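Local coordinates for nucleoporin p58/p45 (Homo sapiens, PDB 4JO7), which is probably a structural component of the nuclear pore complex, through which molecules cross the nuclear membrane, and binds copies of itself, at residues L18-L32 and L46-V58. Numbering follows the deposited sequence. Where two conformers were deposited one is given.
Sequences LQQYRQQIEELENHL and LSMAMQKIYQTFV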
loop_
_atom_site.group_PDB
_atom_site.type_symbol
_atom_site.label_atom_id
_atom_site.label_comp_id
_atom_site.label_asym_id
_atom_site.label_seq_id
_atom_site.Cartn_x
_atom_site.Cartn_y
_atom_site.Cartn_z
ATOM N N LEU F 18 -8.030 -13.910 10.445
ATOM C CA LEU F 18 -6.722 -14.558 10.401
ATOM C C LEU F 18 -6.584 -15.570 11.529
ATOM O O LEU F 18 -6.089 -16.677 11.318
ATOM C CB LEU F 18 -5.585 -13.536 10.500
ATOM C CG LEU F 18 -5.271 -12.684 9.269
ATOM C CD1 LEU F 18 -4.017 -11.860 9.533
ATOM C CD2 LEU F 18 -5.096 -13.532 8.016
ATOM N N GLN F 19 -7.019 -15.190 12.728
ATOM C CA GLN F 19 -6.942 -16.080 13.885
ATOM C C GLN F 19 -7.801 -17.320 13.665
ATOM O O GLN F 19 -7.349 -18.444 13.861
ATOM C CB GLN F 19 -7.389 -15.354 15.156
ATOM C CG GLN F 19 -6.473 -14.220 15.580
ATOM C CD GLN F 19 -5.206 -14.709 16.254
ATOM O OE1 GLN F 19 -4.951 -15.912 16.324
ATOM N NE2 GLN F 19 -4.404 -13.775 16.761
ATOM N N GLN F 20 -9.041 -17.106 13.245
ATOM C CA GLN F 20 -9.973 -18.200 13.007
ATOM C C GLN F 20 -9.473 -19.132 11.901
ATOM O O GLN F 20 -9.371 -20.341 12.096
ATOM C CB GLN F 20 -11.354 -17.640 12.647
ATOM C CG GLN F 20 -12.004 -16.840 13.772
ATOM C CD GLN F 20 -13.296 -16.164 13.347
ATOM O OE1 GLN F 20 -13.501 -15.874 12.169
ATOM N NE2 GLN F 20 -14.173 -15.910 14.311
ATOM N N TYR F 21 -9.149 -18.572 10.743
ATOM C CA TYR F 21 -8.739 -19.387 9.603
ATOM C C TYR F 21 -7.444 -20.135 9.882
ATOM O O TYR F 21 -7.224 -21.228 9.358
ATOM C CB TYR F 21 -8.592 -18.529 8.346
ATOM C CG TYR F 21 -9.909 -18.159 7.703
ATOM C CD1 TYR F 21 -11.117 -18.451 8.325
ATOM C CD2 TYR F 21 -9.946 -17.541 6.462
ATOM C CE1 TYR F 21 -12.322 -18.125 7.734
ATOM C CE2 TYR F 21 -11.147 -17.211 5.865
ATOM C CZ TYR F 21 -12.331 -17.509 6.504
ATOM O OH TYR F 21 -13.530 -17.184 5.913
ATOM N N ARG F 22 -6.591 -19.552 10.713
ATOM C CA ARG F 22 -5.319 -20.176 11.043
ATOM C C ARG F 22 -5.580 -21.505 11.731
ATOM O O ARG F 22 -4.913 -22.504 11.454
ATOM C CB ARG F 22 -4.493 -19.254 11.943
ATOM C CG ARG F 22 -3.110 -19.782 12.284
ATOM C CD ARG F 22 -2.300 -18.732 13.030
ATOM N NE ARG F 22 -1.540 -19.298 14.141
ATOM C CZ ARG F 22 -0.392 -19.956 14.014
ATOM N NH1 ARG F 22 0.146 -20.147 12.815
ATOM N NH2 ARG F 22 0.220 -20.432 15.089
ATOM N N GLN F 23 -6.572 -21.519 12.615
ATOM C CA GLN F 23 -6.915 -22.725 13.355
ATOM C C GLN F 23 -7.619 -23.732 12.454
ATOM O O GLN F 23 -7.338 -24.928 12.511
ATOM C CB GLN F 23 -7.799 -22.383 14.554
ATOM C CG GLN F 23 -8.239 -23.593 15.359
ATOM C CD GLN F 23 -7.068 -24.416 15.859
ATOM O OE1 GLN F 23 -6.786 -25.498 15.340
ATOM N NE2 GLN F 23 -6.379 -23.909 16.877
ATOM N N GLN F 24 -8.529 -23.239 11.620
ATOM C CA GLN F 24 -9.291 -24.095 10.722
ATOM C C GLN F 24 -8.371 -24.815 9.737
ATOM O O GLN F 24 -8.590 -25.982 9.404
ATOM C CB GLN F 24 -10.338 -23.265 9.973
ATOM C CG GLN F 24 -11.369 -22.622 10.891
ATOM C CD GLN F 24 -12.369 -21.760 10.145
ATOM O OE1 GLN F 24 -12.613 -21.959 8.955
ATOM N NE2 GLN F 24 -12.948 -20.793 10.844
ATOM N N ILE F 25 -7.335 -24.121 9.277
ATOM C CA ILE F 25 -6.379 -24.712 8.344
ATOM C C ILE F 25 -5.450 -25.687 9.061
ATOM O O ILE F 25 -5.090 -26.728 8.515
ATOM C CB ILE F 25 -5.557 -23.633 7.623
ATOM C CG1 ILE F 25 -6.440 -22.915 6.599
ATOM C CG2 ILE F 25 -4.347 -24.257 6.933
ATOM C CD1 ILE F 25 -5.750 -21.788 5.870
ATOM N N GLU F 26 -5.076 -25.357 10.293
ATOM C CA GLU F 26 -4.208 -26.227 11.075
ATOM C C GLU F 26 -4.886 -27.568 11.341
ATOM O O GLU F 26 -4.226 -28.607 11.369
ATOM C CB GLU F 26 -3.826 -25.560 12.398
ATOM C CG GLU F 26 -2.870 -26.382 13.251
ATOM C CD GLU F 26 -1.548 -26.658 12.557
ATOM O OE1 GLU F 26 -1.251 -25.985 11.546
ATOM O OE2 GLU F 26 -0.805 -27.550 13.022
ATOM N N GLU F 27 -6.201 -27.548 11.526
ATOM C CA GLU F 27 -6.940 -28.778 11.788
ATOM C C GLU F 27 -7.111 -29.593 10.511
ATOM O O GLU F 27 -7.169 -30.822 10.554
ATOM C CB GLU F 27 -8.307 -28.472 12.401
ATOM C CG GLU F 27 -9.108 -29.716 12.765
ATOM C CD GLU F 27 -8.360 -30.631 13.719
ATOM O OE1 GLU F 27 -7.384 -30.166 14.348
ATOM O OE2 GLU F 27 -8.745 -31.816 13.836
ATOM N N LEU F 28 -7.202 -28.905 9.378
ATOM C CA LEU F 28 -7.248 -29.575 8.083
ATOM C C LEU F 28 -5.927 -30.281 7.804
ATOM O O LEU F 28 -5.895 -31.314 7.136
ATOM C CB LEU F 28 -7.535 -28.571 6.965
ATOM C CG LEU F 28 -8.976 -28.403 6.474
ATOM C CD1 LEU F 28 -9.996 -28.967 7.453
ATOM C CD2 LEU F 28 -9.257 -26.936 6.195
ATOM N N GLU F 29 -4.839 -29.727 8.330
ATOM C CA GLU F 29 -3.502 -30.224 8.018
ATOM C C GLU F 29 -3.134 -31.488 8.785
ATOM O O GLU F 29 -2.631 -32.445 8.200
ATOM C CB GLU F 29 -2.459 -29.143 8.284
ATOM C CG GLU F 29 -2.407 -28.078 7.214
ATOM C CD GLU F 29 -1.375 -27.019 7.516
ATOM O OE1 GLU F 29 -1.191 -26.695 8.710
ATOM O OE2 GLU F 29 -0.744 -26.522 6.563
ATOM N N ASN F 30 -3.378 -31.500 10.091
ATOM C CA ASN F 30 -3.071 -32.687 10.883
ATOM C C ASN F 30 -3.858 -33.913 10.408
ATOM O O ASN F 30 -3.587 -35.036 10.831
ATOM C CB ASN F 30 -3.061 -32.378 12.385
ATOM C CG ASN F 30 -4.171 -31.436 12.802
ATOM O OD1 ASN F 30 -5.329 -31.616 12.428
ATOM N ND2 ASN F 30 -3.816 -30.415 13.576
ATOM N N HIS F 31 -4.802 -33.687 9.498
ATOM C CA HIS F 31 -5.598 -34.761 8.930
ATOM C C HIS F 31 -5.120 -35.128 7.551
ATOM O O HIS F 31 -5.864 -35.747 6.759
ATOM C CB HIS F 31 -7.069 -34.360 8.883
ATOM C CG HIS F 31 -7.927 -35.082 9.894
ATOM N ND1 HIS F 31 -9.217 -35.383 9.664
ATOM C CD2 HIS F 31 -7.633 -35.562 11.170
ATOM C CE1 HIS F 31 -9.727 -36.022 10.734
ATOM N NE2 HIS F 31 -8.757 -36.130 11.655
ATOM N N LEU F 32 -3.881 -34.759 7.240
ATOM C CA LEU F 32 -3.267 -35.083 5.957
ATOM C C LEU F 32 -2.620 -36.457 6.007
ATOM O O LEU F 32 -1.899 -36.772 6.951
ATOM C CB LEU F 32 -2.186 -34.059 5.606
ATOM C CG LEU F 32 -2.601 -32.785 4.872
ATOM C CD1 LEU F 32 -4.039 -32.444 5.150
ATOM C CD2 LEU F 32 -1.695 -31.653 5.289
ATOM N N LEU F 46 4.380 -29.080 6.440
ATOM C CA LEU F 46 3.322 -28.281 5.839
ATOM C C LEU F 46 2.852 -27.221 6.819
ATOM O O LEU F 46 2.629 -26.070 6.441
ATOM C CB LEU F 46 2.153 -29.174 5.430
ATOM C CG LEU F 46 2.388 -30.050 4.197
ATOM C CD1 LEU F 46 1.345 -31.142 4.134
ATOM C CD2 LEU F 46 2.345 -29.225 2.926
ATOM N N SER F 47 2.716 -27.610 8.081
ATOM C CA SER F 47 2.248 -26.700 9.124
ATOM C C SER F 47 3.187 -25.508 9.294
ATOM O O SER F 47 2.735 -24.370 9.421
ATOM C CB SER F 47 2.108 -27.437 10.456
ATOM O OG SER F 47 1.173 -28.496 10.350
HETATM N N MSE F 48 4.491 -25.771 9.275
HETATM C CA MSE F 48 5.487 -24.722 9.403
HETATM C C MSE F 48 5.388 -23.775 8.240
HETATM O O MSE F 48 5.415 -22.541 8.440
HETATM C CB MSE F 48 6.880 -25.339 9.444
HETATM C CG MSE F 48 7.175 -25.932 10.817
HETATM SE SE MSE F 48 8.936 -26.814 10.796
HETATM C CE MSE F 48 10.049 -25.200 10.608
ATOM N N ALA F 49 5.273 -24.318 7.033
ATOM C CA ALA F 49 5.130 -23.504 5.829
ATOM C C ALA F 49 3.878 -22.627 5.888
ATOM O O ALA F 49 3.924 -21.439 5.552
ATOM C CB ALA F 49 5.102 -24.384 4.593
HETATM N N MSE F 50 2.767 -23.209 6.329
HETATM C CA MSE F 50 1.512 -22.483 6.430
HETATM C C MSE F 50 1.621 -21.377 7.443
HETATM O O MSE F 50 1.042 -20.289 7.241
HETATM C CB MSE F 50 0.401 -23.442 6.842
HETATM C CG MSE F 50 -0.935 -22.717 6.950
HETATM SE SE MSE F 50 -1.328 -21.787 5.259
HETATM C CE MSE F 50 -1.352 -23.364 4.078
ATOM N N GLN F 51 2.348 -21.628 8.527
ATOM C CA GLN F 51 2.535 -20.638 9.577
ATOM C C GLN F 51 3.218 -19.395 9.019
ATOM O O GLN F 51 2.857 -18.273 9.367
ATOM C CB GLN F 51 3.362 -21.222 10.724
ATOM C CG GLN F 51 3.820 -20.190 11.746
ATOM C CD GLN F 51 4.667 -20.792 12.853
ATOM O OE1 GLN F 51 5.792 -20.354 13.094
ATOM N NE2 GLN F 51 4.128 -21.797 13.537
ATOM N N LYS F 52 4.209 -19.597 8.158
ATOM C CA LYS F 52 4.946 -18.484 7.575
ATOM C C LYS F 52 4.087 -17.713 6.577
ATOM O O LYS F 52 4.228 -16.496 6.440
ATOM C CB LYS F 52 6.235 -18.973 6.919
ATOM C CG LYS F 52 7.195 -19.631 7.902
ATOM C CD LYS F 52 8.625 -19.623 7.394
ATOM C CE LYS F 52 9.518 -20.513 8.247
ATOM N NZ LYS F 52 9.359 -20.248 9.706
ATOM N N ILE F 53 3.198 -18.420 5.886
ATOM C CA ILE F 53 2.218 -17.773 5.021
ATOM C C ILE F 53 1.336 -16.838 5.845
ATOM O O ILE F 53 1.077 -15.695 5.459
ATOM C CB ILE F 53 1.366 -18.817 4.283
ATOM C CG1 ILE F 53 2.186 -19.440 3.147
ATOM C CG2 ILE F 53 0.088 -18.193 3.733
ATOM C CD1 ILE F 53 1.530 -20.648 2.495
ATOM N N TYR F 54 0.903 -17.311 7.002
ATOM C CA TYR F 54 0.094 -16.519 7.919
ATOM C C TYR F 54 0.858 -15.272 8.346
ATOM O O TYR F 54 0.306 -14.175 8.433
ATOM C CB TYR F 54 -0.272 -17.372 9.135
ATOM C CG TYR F 54 -0.581 -16.594 10.392
ATOM C CD1 TYR F 54 -1.863 -16.134 10.645
ATOM C CD2 TYR F 54 0.407 -16.335 11.333
ATOM C CE1 TYR F 54 -2.153 -15.429 11.794
ATOM C CE2 TYR F 54 0.127 -15.627 12.484
ATOM C CZ TYR F 54 -1.157 -15.182 12.709
ATOM O OH TYR F 54 -1.450 -14.478 13.850
ATOM N N GLN F 55 2.147 -15.453 8.613
ATOM C CA GLN F 55 2.988 -14.332 9.011
ATOM C C GLN F 55 3.085 -13.281 7.906
ATOM O O GLN F 55 3.135 -12.084 8.180
ATOM C CB GLN F 55 4.370 -14.830 9.448
ATOM C CG GLN F 55 4.303 -15.612 10.757
ATOM C CD GLN F 55 5.648 -16.138 11.220
ATOM O OE1 GLN F 55 6.440 -16.648 10.427
ATOM N NE2 GLN F 55 5.916 -16.005 12.514
ATOM N N THR F 56 3.083 -13.717 6.653
ATOM C CA THR F 56 3.135 -12.776 5.540
ATOM C C THR F 56 1.830 -11.979 5.458
ATOM O O THR F 56 1.849 -10.774 5.204
ATOM C CB THR F 56 3.427 -13.502 4.218
ATOM O OG1 THR F 56 4.665 -14.209 4.335
ATOM C CG2 THR F 56 3.512 -12.524 3.062
ATOM N N PHE F 57 0.698 -12.634 5.698
ATOM C CA PHE F 57 -0.585 -11.940 5.684
ATOM C C PHE F 57 -0.658 -10.883 6.786
ATOM O O PHE F 57 -1.178 -9.791 6.568
ATOM C CB PHE F 57 -1.754 -12.924 5.831
ATOM C CG PHE F 57 -2.205 -13.522 4.528
ATOM C CD1 PHE F 57 -2.948 -12.773 3.632
ATOM C CD2 PHE F 57 -1.882 -14.831 4.199
ATOM C CE1 PHE F 57 -3.371 -13.317 2.428
ATOM C CE2 PHE F 57 -2.301 -15.381 2.996
ATOM C CZ PHE F 57 -3.044 -14.626 2.112
ATOM N N VAL F 58 -0.160 -11.215 7.972
ATOM C CA VAL F 58 -0.189 -10.265 9.082
ATOM C C VAL F 58 0.668 -9.044 8.733
ATOM O O VAL F 58 0.262 -7.900 8.963
ATOM C CB VAL F 58 0.325 -10.888 10.382
ATOM C CG1 VAL F 58 0.375 -9.839 11.496
ATOM C CG2 VAL F 58 -0.550 -12.063 10.796
HETATM O O HOH W 1 -0.040 -24.277 9.852
#
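Arg22 lies across one face of the Tyr54 ring, here in one of its two deposited conformers, and its chain can be followed outward from the backbone. CB points at helix 46-58, and with CG anti to the backbone N (chi1 -177°) the chain is carried to the tyrosine, where CG skirts the rim at Tyr54 CD1. CD sits over the middle of the ring, 3.5 Å from the centroid, a CH-pi contact. A bend at chi3 then turns the guanidinium partly over the same face: CZ is 4.8 Å from the centroid, close enough for a cation-pi interaction, although the two planes are 37° apart. At the tip, NH1 meets the aliphatic part of Gln51, 3.8 Å from its CG. Val58 CG2 lies over the rim of the opposite face and also touches Leu18 CD1 (3.7 Å).

Farther along, Ile25 CG2 packs on selenomethionine Met50 CG at 3.7 Å. The Glu29 carboxylate touches Ser47 and Met50, and its OE2 is hydrogen-bonded to Tyr81 OH of the second subunit; Ser47 OG bonds to Pro43 O. A water lies within bonding distance of Glu26 OE1 and Ser47 O but cannot donate to every acceptor around it.

Helices 2-29 and 43-85 are consecutive, and their short axes here run antiparallel at 163°, making a helical hairpin; 18-32 lies in a predicted coiled coil. Apolar, CH-pi and cation-pi contacts give way to carboxylate contacts at the Ser47 end, where Glu26 OE1 and Glu29 OE1, both acceptors, approach to 2.9 Å, which may favour a shared proton.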